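Local coordinates for carbonic anhydrase (Porphyridium purpureum, PDB 1DDZ), which probably catalyses the reversible hydration of carbon dioxide to hydrogencarbonate, as a zinc-dependent beta-class carbonic anhydrase, at residues 173-185 with 274-286. Residues are numbered along the deposited sequence; the frame is centred on the assembly and turned at random.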
ATOM      1  N   ASP A 173       7.664 -30.888  -2.235  1.00 33.46           N
ATOM      2  CA  ASP A 173       6.715 -30.636  -3.311  1.00 34.55           C
ATOM      3  C   ASP A 173       5.287 -30.674  -2.814  1.00 30.94           C
ATOM      4  O   ASP A 173       4.493 -29.802  -3.130  1.00 32.85           O
ATOM      5  CB  ASP A 173       6.925 -31.619  -4.471  1.00 42.20           C
ATOM      6  CG  ASP A 173       8.280 -31.430  -5.183  1.00 51.80           C
ATOM      7  OD1 ASP A 173       8.950 -30.372  -5.008  1.00 56.39           O
ATOM      8  OD2 ASP A 173       8.674 -32.357  -5.930  1.00 56.79           O
ATOM      9  N   GLU A 174       4.967 -31.657  -1.992  1.00 27.89           N
ATOM     10  CA  GLU A 174       3.627 -31.747  -1.462  1.00 25.48           C
ATOM     11  C   GLU A 174       3.364 -30.525  -0.593  1.00 22.62           C
ATOM     12  O   GLU A 174       2.278 -29.961  -0.618  1.00 24.55           O
ATOM     13  CB  GLU A 174       3.452 -33.030  -0.654  1.00 27.56           C
ATOM     14  CG  GLU A 174       2.128 -33.101   0.068  1.00 31.21           C
ATOM     15  CD  GLU A 174       1.735 -34.508   0.481  1.00 36.94           C
ATOM     16  OE1 GLU A 174       1.798 -34.809   1.696  1.00 32.34           O
ATOM     17  OE2 GLU A 174       1.337 -35.299  -0.414  1.00 38.13           O
ATOM     18  N   GLU A 175       4.386 -30.054   0.101  1.00 18.22           N
ATOM     19  CA  GLU A 175       4.211 -28.909   0.974  1.00 17.04           C
ATOM     20  C   GLU A 175       4.051 -27.607   0.217  1.00 18.35           C
ATOM     21  O   GLU A 175       3.324 -26.711   0.667  1.00 19.69           O
ATOM     22  CB  GLU A 175       5.350 -28.815   1.983  1.00 18.76           C
ATOM     23  CG  GLU A 175       5.131 -27.766   3.051  1.00 21.04           C
ATOM     24  CD  GLU A 175       6.126 -27.861   4.190  1.00 29.81           C
ATOM     25  OE1 GLU A 175       6.054 -27.004   5.110  1.00 31.13           O
ATOM     26  OE2 GLU A 175       6.976 -28.784   4.171  1.00 30.79           O
ATOM     27  N   LEU A 176       4.716 -27.488  -0.932  1.00 18.83           N
ATOM     28  CA  LEU A 176       4.590 -26.280  -1.747  1.00 15.36           C
ATOM     29  C   LEU A 176       3.176 -26.313  -2.338  1.00 16.38           C
ATOM     30  O   LEU A 176       2.446 -25.324  -2.265  1.00 18.84           O
ATOM     31  CB  LEU A 176       5.640 -26.262  -2.866  1.00 17.60           C
ATOM     32  CG  LEU A 176       6.194 -24.926  -3.399  1.00 19.64           C
ATOM     33  CD1 LEU A 176       6.269 -24.960  -4.917  1.00 16.66           C
ATOM     34  CD2 LEU A 176       5.398 -23.730  -2.939  1.00 13.90           C
ATOM     35  N   ASN A 177       2.772 -27.472  -2.858  1.00 15.36           N
ATOM     36  CA  ASN A 177       1.449 -27.643  -3.441  1.00 16.04           C
ATOM     37  C   ASN A 177       0.392 -27.207  -2.454  1.00 13.90           C
ATOM     38  O   ASN A 177      -0.482 -26.409  -2.779  1.00 18.12           O
ATOM     39  CB  ASN A 177       1.182 -29.104  -3.829  1.00 17.62           C
ATOM     40  CG  ASN A 177       1.909 -29.527  -5.094  1.00 21.68           C
ATOM     41  OD1 ASN A 177       1.991 -28.783  -6.061  1.00 21.32           O
ATOM     42  ND2 ASN A 177       2.399 -30.757  -5.101  1.00 26.31           N
ATOM     43  N   ARG A 178       0.466 -27.726  -1.236  1.00 13.39           N
ATOM     44  CA  ARG A 178      -0.512 -27.370  -0.226  1.00  9.11           C
ATOM     45  C   ARG A 178      -0.476 -25.876   0.178  1.00 10.71           C
ATOM     46  O   ARG A 178      -1.530 -25.290   0.416  1.00 11.55           O
ATOM     47  CB  ARG A 178      -0.397 -28.288   0.997  1.00 14.68           C
ATOM     48  CG  ARG A 178      -1.335 -27.906   2.127  1.00 10.32           C
ATOM     49  CD  ARG A 178      -2.561 -28.774   2.241  1.00 19.75           C
ATOM     50  NE  ARG A 178      -3.233 -29.109   0.985  1.00 22.14           N
ATOM     51  CZ  ARG A 178      -4.037 -30.165   0.862  1.00 18.06           C
ATOM     52  NH1 ARG A 178      -4.253 -30.945   1.913  1.00 12.08           N
ATOM     53  NH2 ARG A 178      -4.554 -30.494  -0.313  1.00 17.64           N
ATOM     54  N   LEU A 179       0.711 -25.262   0.264  1.00  9.21           N
ATOM     55  CA  LEU A 179       0.819 -23.821   0.601  1.00 11.33           C
ATOM     56  C   LEU A 179       0.113 -23.003  -0.516  1.00 10.54           C
ATOM     57  O   LEU A 179      -0.623 -22.077  -0.239  1.00  8.60           O
ATOM     58  CB  LEU A 179       2.289 -23.364   0.624  1.00  8.59           C
ATOM     59  CG  LEU A 179       2.855 -22.294   1.562  1.00  9.45           C
ATOM     60  CD1 LEU A 179       3.938 -21.549   0.866  1.00  7.48           C
ATOM     61  CD2 LEU A 179       1.832 -21.344   2.106  1.00  7.82           C
ATOM     62  N   ILE A 180       0.369 -23.363  -1.771  1.00 10.40           N
ATOM     63  CA  ILE A 180      -0.213 -22.690  -2.915  1.00 10.72           C
ATOM     64  C   ILE A 180      -1.728 -22.777  -2.852  1.00 10.13           C
ATOM     65  O   ILE A 180      -2.412 -21.770  -2.988  1.00 14.93           O
ATOM     66  CB  ILE A 180       0.379 -23.244  -4.218  1.00  7.89           C
ATOM     67  CG1 ILE A 180       1.822 -22.746  -4.335  1.00  7.54           C
ATOM     68  CG2 ILE A 180      -0.472 -22.815  -5.452  1.00 11.15           C
ATOM     69  CD1 ILE A 180       2.643 -23.423  -5.425  1.00  7.00           C
ATOM     70  N   GLU A 181      -2.253 -23.949  -2.519  1.00 13.58           N
ATOM     71  CA  GLU A 181      -3.705 -24.135  -2.398  1.00 12.30           C
ATOM     72  C   GLU A 181      -4.282 -23.341  -1.223  1.00  9.19           C
ATOM     73  O   GLU A 181      -5.346 -22.730  -1.317  1.00 13.03           O
ATOM     74  CB  GLU A 181      -4.028 -25.620  -2.240  1.00 10.36           C
ATOM     75  CG  GLU A 181      -3.619 -26.432  -3.442  1.00 11.45           C
ATOM     76  CD  GLU A 181      -3.505 -27.920  -3.157  1.00 11.94           C
ATOM     77  OE1 GLU A 181      -3.535 -28.315  -1.977  1.00 14.55           O
ATOM     78  OE2 GLU A 181      -3.350 -28.703  -4.117  1.00 14.41           O
ATOM     79  N   LEU A 182      -3.582 -23.357  -0.102  1.00 10.92           N
ATOM     80  CA  LEU A 182      -4.025 -22.621   1.068  1.00 10.56           C
ATOM     81  C   LEU A 182      -3.898 -21.113   0.785  1.00 10.01           C
ATOM     82  O   LEU A 182      -4.709 -20.312   1.269  1.00 10.08           O
ATOM     83  CB  LEU A 182      -3.186 -23.022   2.294  1.00 11.83           C
ATOM     84  CG  LEU A 182      -3.542 -24.402   2.866  1.00 19.06           C
ATOM     85  CD1 LEU A 182      -2.494 -24.865   3.892  1.00 17.12           C
ATOM     86  CD2 LEU A 182      -4.936 -24.348   3.494  1.00 14.53           C
ATOM     87  N   ASN A 183      -2.875 -20.722   0.023  1.00  7.28           N
ATOM     88  CA  ASN A 183      -2.700 -19.311  -0.325  1.00  8.91           C
ATOM     89  C   ASN A 183      -3.951 -18.837  -1.104  1.00  7.00           C
ATOM     90  O   ASN A 183      -4.588 -17.858  -0.734  1.00 12.10           O
ATOM     91  CB  ASN A 183      -1.423 -19.099  -1.155  1.00  7.81           C
ATOM     92  CG  ASN A 183      -1.150 -17.613  -1.454  1.00  9.09           C
ATOM     93  OD1 ASN A 183      -1.184 -16.779  -0.553  1.00 13.63           O
ATOM     94  ND2 ASN A 183      -0.916 -17.288  -2.716  1.00  7.00           N
ATOM     95  N   VAL A 184      -4.350 -19.578  -2.129  1.00  7.00           N
ATOM     96  CA  VAL A 184      -5.537 -19.215  -2.903  1.00  8.43           C
ATOM     97  C   VAL A 184      -6.744 -19.085  -1.975  1.00 10.21           C
ATOM     98  O   VAL A 184      -7.447 -18.072  -2.020  1.00  9.16           O
ATOM     99  CB  VAL A 184      -5.858 -20.261  -4.014  1.00  8.02           C
ATOM    100  CG1 VAL A 184      -7.181 -19.939  -4.676  1.00  9.31           C
ATOM    101  CG2 VAL A 184      -4.785 -20.283  -5.049  1.00  7.00           C
ATOM    102  N   LEU A 185      -6.947 -20.065  -1.089  1.00 11.85           N
ATOM    103  CA  LEU A 185      -8.093 -20.037  -0.161  1.00 11.11           C
ATOM    104  C   LEU A 185      -8.078 -18.820   0.742  1.00 11.12           C
ATOM    105  O   LEU A 185      -9.116 -18.232   1.042  1.00 11.31           O
ATOM    106  CB  LEU A 185      -8.139 -21.287   0.723  1.00 15.27           C
ATOM    107  CG  LEU A 185      -9.326 -22.242   0.588  1.00 17.28           C
ATOM    108  CD1 LEU A 185      -9.341 -23.180   1.784  1.00 16.27           C
ATOM    109  CD2 LEU A 185     -10.632 -21.478   0.509  1.00 18.18           C
ATOM    110  N   LEU A 274     -14.712 -24.587   3.619  1.00 12.44           N
ATOM    111  CA  LEU A 274     -13.892 -24.704   2.402  1.00 10.19           C
ATOM    112  C   LEU A 274     -12.515 -25.239   2.723  1.00  7.08           C
ATOM    113  O   LEU A 274     -11.984 -26.117   2.053  1.00  8.73           O
ATOM    114  CB  LEU A 274     -13.787 -23.350   1.701  1.00 10.21           C
ATOM    115  CG  LEU A 274     -15.101 -22.788   1.174  1.00  8.37           C
ATOM    116  CD1 LEU A 274     -14.812 -21.500   0.420  1.00 12.26           C
ATOM    117  CD2 LEU A 274     -15.737 -23.803   0.255  1.00  7.00           C
ATOM    118  N   THR A 275     -11.972 -24.792   3.837  1.00 10.74           N
ATOM    119  CA  THR A 275     -10.662 -25.268   4.253  1.00 11.34           C
ATOM    120  C   THR A 275     -10.729 -26.777   4.499  1.00 12.05           C
ATOM    121  O   THR A 275      -9.871 -27.534   4.037  1.00  9.95           O
ATOM    122  CB  THR A 275     -10.217 -24.542   5.526  1.00 12.71           C
ATOM    123  OG1 THR A 275     -10.220 -23.135   5.281  1.00 15.17           O
ATOM    124  CG2 THR A 275      -8.824 -24.955   5.898  1.00 12.83           C
ATOM    125  N   ALA A 276     -11.776 -27.210   5.199  1.00 14.25           N
ATOM    126  CA  ALA A 276     -11.976 -28.625   5.494  1.00 13.14           C
ATOM    127  C   ALA A 276     -12.017 -29.423   4.206  1.00 11.96           C
ATOM    128  O   ALA A 276     -11.363 -30.460   4.082  1.00 14.03           O
ATOM    129  CB  ALA A 276     -13.265 -28.821   6.269  1.00 11.44           C
ATOM    130  N   GLU A 277     -12.700 -28.889   3.203  1.00 16.92           N
ATOM    131  CA  GLU A 277     -12.813 -29.589   1.933  1.00 14.13           C
ATOM    132  C   GLU A 277     -11.516 -29.606   1.140  1.00 16.81           C
ATOM    133  O   GLU A 277     -11.188 -30.594   0.475  1.00 19.21           O
ATOM    134  CB  GLU A 277     -13.985 -29.028   1.149  1.00 17.18           C
ATOM    135  CG  GLU A 277     -15.292 -29.305   1.888  1.00 19.00           C
ATOM    136  CD  GLU A 277     -16.497 -28.540   1.362  1.00 23.34           C
ATOM    137  OE1 GLU A 277     -17.606 -28.804   1.860  1.00 25.78           O
ATOM    138  OE2 GLU A 277     -16.352 -27.677   0.481  1.00 23.23           O
ATOM    139  N   LEU A 278     -10.707 -28.568   1.286  1.00 18.07           N
ATOM    140  CA  LEU A 278      -9.441 -28.557   0.564  1.00 18.05           C
ATOM    141  C   LEU A 278      -8.503 -29.566   1.213  1.00 21.39           C
ATOM    142  O   LEU A 278      -8.011 -30.497   0.572  1.00 21.96           O
ATOM    143  CB  LEU A 278      -8.806 -27.171   0.638  1.00 18.07           C
ATOM    144  CG  LEU A 278      -7.456 -26.868  -0.026  1.00 15.96           C
ATOM    145  CD1 LEU A 278      -6.410 -26.555   0.985  1.00 16.25           C
ATOM    146  CD2 LEU A 278      -7.003 -27.970  -0.922  1.00 15.10           C
ATOM    147  N   VAL A 279      -8.301 -29.382   2.513  1.00 21.56           N
ATOM    148  CA  VAL A 279      -7.390 -30.190   3.295  1.00 20.73           C
ATOM    149  C   VAL A 279      -7.571 -31.688   3.251  1.00 18.99           C
ATOM    150  O   VAL A 279      -6.595 -32.421   3.284  1.00 20.78           O
ATOM    151  CB  VAL A 279      -7.295 -29.643   4.726  1.00 21.91           C
ATOM    152  CG1 VAL A 279      -6.545 -30.580   5.612  1.00 27.38           C
ATOM    153  CG2 VAL A 279      -6.557 -28.309   4.691  1.00 19.99           C
ATOM    154  N   GLN A 280      -8.802 -32.151   3.118  1.00 20.79           N
ATOM    155  CA  GLN A 280      -9.031 -33.591   3.055  1.00 22.26           C
ATOM    156  C   GLN A 280      -8.598 -34.230   1.733  1.00 22.10           C
ATOM    157  O   GLN A 280      -8.692 -35.452   1.593  1.00 24.42           O
ATOM    158  CB  GLN A 280     -10.492 -33.931   3.347  1.00 24.51           C
ATOM    159  CG  GLN A 280     -11.478 -33.488   2.280  1.00 32.10           C
ATOM    160  CD  GLN A 280     -12.928 -33.653   2.719  1.00 38.07           C
ATOM    161  OE1 GLN A 280     -13.845 -33.716   1.894  1.00 43.60           O
ATOM    162  NE2 GLN A 280     -13.147 -33.701   4.025  1.00 39.88           N
ATOM    163  N   GLN A 281      -8.183 -33.425   0.750  1.00 20.14           N
ATOM    164  CA  GLN A 281      -7.747 -33.969  -0.543  1.00 17.20           C
ATOM    165  C   GLN A 281      -6.237 -33.979  -0.615  1.00 16.56           C
ATOM    166  O   GLN A 281      -5.575 -33.226   0.100  1.00 19.75           O
ATOM    167  CB  GLN A 281      -8.293 -33.139  -1.708  1.00 17.96           C
ATOM    168  CG  GLN A 281      -9.771 -32.837  -1.638  1.00 14.94           C
ATOM    169  CD  GLN A 281     -10.239 -32.130  -2.885  1.00 19.89           C
ATOM    170  OE1 GLN A 281     -10.137 -32.680  -3.983  1.00 17.74           O
ATOM    171  NE2 GLN A 281     -10.713 -30.894  -2.740  1.00 15.60           N
ATOM    172  N   THR A 282      -5.695 -34.741  -1.558  1.00 19.08           N
ATOM    173  CA  THR A 282      -4.250 -34.840  -1.713  1.00 18.80           C
ATOM    174  C   THR A 282      -3.680 -33.573  -2.359  1.00 20.52           C
ATOM    175  O   THR A 282      -4.189 -33.097  -3.366  1.00 21.40           O
ATOM    176  CB  THR A 282      -3.874 -36.052  -2.555  1.00 21.01           C
ATOM    177  OG1 THR A 282      -4.393 -37.237  -1.955  1.00 26.25           O
ATOM    178  CG2 THR A 282      -2.371 -36.202  -2.609  1.00 24.92           C
ATOM    179  N   PRO A 283      -2.615 -33.007  -1.776  1.00 18.91           N
ATOM    180  CA  PRO A 283      -2.016 -31.795  -2.329  1.00 18.86           C
ATOM    181  C   PRO A 283      -1.582 -32.014  -3.762  1.00 22.14           C
ATOM    182  O   PRO A 283      -0.909 -33.001  -4.063  1.00 25.31           O
ATOM    183  CB  PRO A 283      -0.818 -31.552  -1.406  1.00 18.62           C
ATOM    184  CG  PRO A 283      -1.300 -32.086  -0.096  1.00 20.24           C
ATOM    185  CD  PRO A 283      -1.956 -33.386  -0.514  1.00 18.21           C
ATOM    186  N   GLY A 284      -2.017 -31.117  -4.644  1.00 19.93           N
ATOM    187  CA  GLY A 284      -1.660 -31.210  -6.041  1.00 20.83           C
ATOM    188  C   GLY A 284      -2.584 -32.068  -6.868  1.00 24.40           C
ATOM    189  O   GLY A 284      -2.387 -32.191  -8.066  1.00 29.37           O
ATOM    190  N   LYS A 285      -3.577 -32.685  -6.236  1.00 28.05           N
ATOM    191  CA  LYS A 285      -4.517 -33.549  -6.953  1.00 26.41           C
ATOM    192  C   LYS A 285      -5.943 -33.219  -6.585  1.00 24.01           C
ATOM    193  O   LYS A 285      -6.750 -34.101  -6.385  1.00 27.60           O
ATOM    194  CB  LYS A 285      -4.241 -35.015  -6.624  1.00 29.55           C
ATOM    195  CG  LYS A 285      -2.893 -35.509  -7.121  1.00 39.26           C
ATOM    196  CD  LYS A 285      -2.513 -36.827  -6.481  1.00 42.08           C
ATOM    197  CE  LYS A 285      -1.059 -37.167  -6.782  1.00 48.44           C
ATOM    198  NZ  LYS A 285      -0.581 -38.347  -6.001  1.00 54.45           N
ATOM    199  N   LEU A 286      -6.251 -31.940  -6.477  1.00 24.37           N
ATOM    200  CA  LEU A 286      -7.592 -31.534  -6.121  1.00 22.47           C
ATOM    201  C   LEU A 286      -8.550 -31.851  -7.258  1.00 24.93           C
ATOM    202  O   LEU A 286      -8.145 -31.964  -8.411  1.00 25.96           O
ATOM    203  CB  LEU A 286      -7.636 -30.034  -5.852  1.00 20.87           C
ATOM    204  CG  LEU A 286      -6.719 -29.461  -4.790  1.00 21.11           C
ATOM    205  CD1 LEU A 286      -7.162 -28.017  -4.511  1.00 19.20           C
ATOM    206  CD2 LEU A 286      -6.802 -30.324  -3.525  1.00 19.12           C
TER
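Leu274 and Thr275 meet Leu185 where the helical residues 274-279 run nearly antiparallel to 173-185, at 160°. Leu185 CD2 rests on Leu274 CB, while its CD1 presses against Thr275 CA at 3.5 Å, a tight fit. The Thr275 hydroxyl bonds back to Met271 O in its own helix. Leu278 is a knob in a hole formed by Arg178, Glu181, Leu182 and Leu185. Leu278 CD1 touches Leu182 CD2 at 3.7 Å and also lies over the rim of one face of the Arg178 guanidinium. Arg178 then reaches the backbone carbonyls of Val279 and Gln281. NH1 makes a weak bond to Val279 O. Arg178 NH1 and NH2 together grip Gln281 O end-on, with NH2 at 2.9 Å. Pro283 CG sits over the centre of the other guanidinium face, 3.5 Å from Arg178 CZ. The same ring packs against Glu174 CG. Arg178 can turn its plane this way because its chain bends at chi2 (102°) and again at chi3. Pro283 and Gly284 are the middle residues of a type II turn. Gly284 N donates to Glu181 OE2 at 2.8 Å, a nearly straight bond (163°). Tyr131 OH is a second partner of that oxygen. Leu286 CG comes against Glu181 OE2 from the opposite direction. Glu181 OE1 takes both NE and NH2 of Arg178 side-on, in a salt bridge within helix 172-193. An alanine in place of Arg178 would probably leave Glu181 OE1 without its charged mate, Gln281 O without these donors, and a gap between Leu278 and Pro283. The chemistry is that of a buried ion pair with divided duties: the arginine binds the carbonyls of Val279 and Gln281, the glutamate holds the turn, and together they tie 274-286 to helix 172-193.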